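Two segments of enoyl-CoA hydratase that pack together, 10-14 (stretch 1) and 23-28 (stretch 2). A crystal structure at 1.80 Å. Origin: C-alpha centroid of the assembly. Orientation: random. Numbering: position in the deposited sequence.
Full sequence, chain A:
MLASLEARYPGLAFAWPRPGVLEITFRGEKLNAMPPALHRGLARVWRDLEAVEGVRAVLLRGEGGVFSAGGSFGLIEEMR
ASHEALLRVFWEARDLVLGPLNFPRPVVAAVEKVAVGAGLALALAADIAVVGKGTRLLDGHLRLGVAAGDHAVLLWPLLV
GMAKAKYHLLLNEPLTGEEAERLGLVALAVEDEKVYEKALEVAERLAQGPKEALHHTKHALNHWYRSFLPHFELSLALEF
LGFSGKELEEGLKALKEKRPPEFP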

# COMPACT_ATOMS: atom_id res chain seq x y z
N PRO A 10 33.42 4.94 -19.91
CA PRO A 10 33.87 4.19 -21.08
C PRO A 10 32.75 3.22 -21.47
O PRO A 10 32.18 2.55 -20.61
CB PRO A 10 35.12 3.48 -20.57
CG PRO A 10 34.83 3.27 -19.12
CD PRO A 10 34.22 4.60 -18.72
N GLY A 11 32.45 3.16 -22.76
CA GLY A 11 31.39 2.28 -23.21
C GLY A 11 30.16 3.10 -23.57
O GLY A 11 29.28 2.63 -24.30
N LEU A 12 30.10 4.33 -23.06
CA LEU A 12 28.99 5.22 -23.35
C LEU A 12 29.44 6.38 -24.23
O LEU A 12 30.53 6.92 -24.04
CB LEU A 12 28.39 5.77 -22.06
CG LEU A 12 27.73 4.78 -21.09
CD1 LEU A 12 27.19 5.53 -19.88
CD2 LEU A 12 26.61 4.03 -21.80
N ALA A 13 28.60 6.75 -25.18
CA ALA A 13 28.89 7.86 -26.08
C ALA A 13 27.74 8.84 -25.91
O ALA A 13 26.59 8.44 -25.77
CB ALA A 13 28.96 7.37 -27.53
N PHE A 14 28.05 10.13 -25.92
CA PHE A 14 27.03 11.15 -25.74
C PHE A 14 26.98 12.13 -26.91
O PHE A 14 28.02 12.56 -27.43
CB PHE A 14 27.28 11.92 -24.44
CG PHE A 14 27.38 11.05 -23.23
CD1 PHE A 14 28.54 10.33 -22.95
CD2 PHE A 14 26.30 10.94 -22.34
CE1 PHE A 14 28.63 9.53 -21.82
CE2 PHE A 14 26.39 10.13 -21.20
CZ PHE A 14 27.55 9.43 -20.94
N GLU A 23 21.49 12.10 -26.40
CA GLU A 23 21.49 10.72 -26.85
C GLU A 23 22.64 9.96 -26.24
O GLU A 23 23.80 10.37 -26.35
CB GLU A 23 21.60 10.68 -28.37
CG GLU A 23 21.60 9.28 -28.94
CD GLU A 23 21.94 9.25 -30.41
OE1 GLU A 23 23.09 9.61 -30.75
OE2 GLU A 23 21.07 8.89 -31.21
N ILE A 24 22.33 8.85 -25.58
CA ILE A 24 23.35 8.01 -24.97
C ILE A 24 23.41 6.69 -25.73
O ILE A 24 22.45 5.92 -25.73
CB ILE A 24 23.02 7.70 -23.49
CG1 ILE A 24 22.88 9.00 -22.70
CG2 ILE A 24 24.13 6.84 -22.89
CD1 ILE A 24 22.62 8.79 -21.21
N THR A 25 24.53 6.46 -26.40
CA THR A 25 24.74 5.23 -27.17
C THR A 25 25.69 4.35 -26.37
O THR A 25 26.77 4.79 -25.99
CB THR A 25 25.39 5.53 -28.55
OG1 THR A 25 24.52 6.36 -29.32
CG2 THR A 25 25.64 4.23 -29.31
N PHE A 26 25.29 3.11 -26.11
CA PHE A 26 26.15 2.22 -25.35
C PHE A 26 26.69 1.10 -26.22
O PHE A 26 26.01 0.62 -27.13
CB PHE A 26 25.41 1.67 -24.12
CG PHE A 26 24.13 0.96 -24.44
CD1 PHE A 26 24.13 -0.39 -24.76
CD2 PHE A 26 22.92 1.65 -24.40
CE1 PHE A 26 22.93 -1.06 -25.02
CE2 PHE A 26 21.72 0.99 -24.67
CZ PHE A 26 21.73 -0.36 -24.97
N ARG A 27 27.91 0.69 -25.92
CA ARG A 27 28.59 -0.35 -26.68
C ARG A 27 29.07 -1.46 -25.76
O ARG A 27 29.85 -1.22 -24.85
CB ARG A 27 29.78 0.28 -27.41
CG ARG A 27 30.47 -0.59 -28.44
CD ARG A 27 31.62 0.19 -29.06
NE ARG A 27 32.16 -0.44 -30.27
CZ ARG A 27 32.73 -1.64 -30.30
NH1 ARG A 27 32.85 -2.34 -29.18
NH2 ARG A 27 33.19 -2.12 -31.44
N GLY A 28 28.59 -2.68 -26.00
CA GLY A 28 29.00 -3.81 -25.20
C GLY A 28 29.72 -4.82 -26.08
O GLY A 28 30.42 -4.43 -27.02

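Antiparallel strands are held first by their backbones, and these two segments of enoyl-CoA hydratase show how little the side chains need to contribute to the polar part of the bargain. Three hydrogen bonds join them, all between main-chain atoms. Ala13 and Thr25 form the classic hydrogen-bonded pair: Ala13 N donates to Thr25 O at 2.8 Å, and Thr25 N returns a bond to Ala13 O at 2.9 Å, with the angle at hydrogen opening to 163° in the second. Because each residue both gives and accepts, the two peptide edges close into a small ring. The third bond, from Arg27 N to Gly11 O at 2.9 Å, extends the ladder just past the strand residues at this end of the pairing.

The strand axes approach to 4.6 Å and run at 154° to one another, antiparallel but with an evident twist. The non-hydrogen-bonded pairs, Leu12 with Phe26 and Phe14 with Ile24, flank the Ala13-Thr25 pair, and here the alpha carbons take up a supporting role. Carbonyl oxygens already engaged by amides also receive CA-H...O contacts: Gly11 O lies 3.3 Å from Phe26 CA, Thr25 O 3.5 Å from Leu12 CA, and Ala13 O 3.4 Å from Ile24 CA. Phe14 CA makes a similar approach to Glu23 O, at 3.4 Å. An alpha hydrogen is only mildly polarised, so such contacts supplement the amide bonds without replacing them.

Gly11 answers to a different constraint. Its phi of 106° and psi of -20° would jam a beta carbon against the carbonyl oxygen of Pro10, so the backbone conformation by itself calls for glycine.

Strand alternation then sorts the side chains. Leu12, Phe14, Ile24 and Phe26 share one face of the sheet, where their contacts are wholly apolar. Leu12, in the m,t rotamer, reaches across the strands: its CD2 sits 3.5 Å from Phe26 CB and 3.9 Å from Ile24 CG2, so one methyl touches two residues of the neighbouring strand. The end of the Phe26 side chain leads away, leaving its beta carbon to meet the leucine. Farther along, Phe14 CD2 packs 3.9 Å from Ile24 CG1, with the isoleucine lying oblique to the ring.

The face bearing Ala13 and Thr25 is sparer. Their CB atoms lie 4.1 Å apart, a modest contact above the hydrogen-bonded ring. Altogether 352 Å² is buried between the segments: the backbone sets the register, and nonpolar side chains fill in around it.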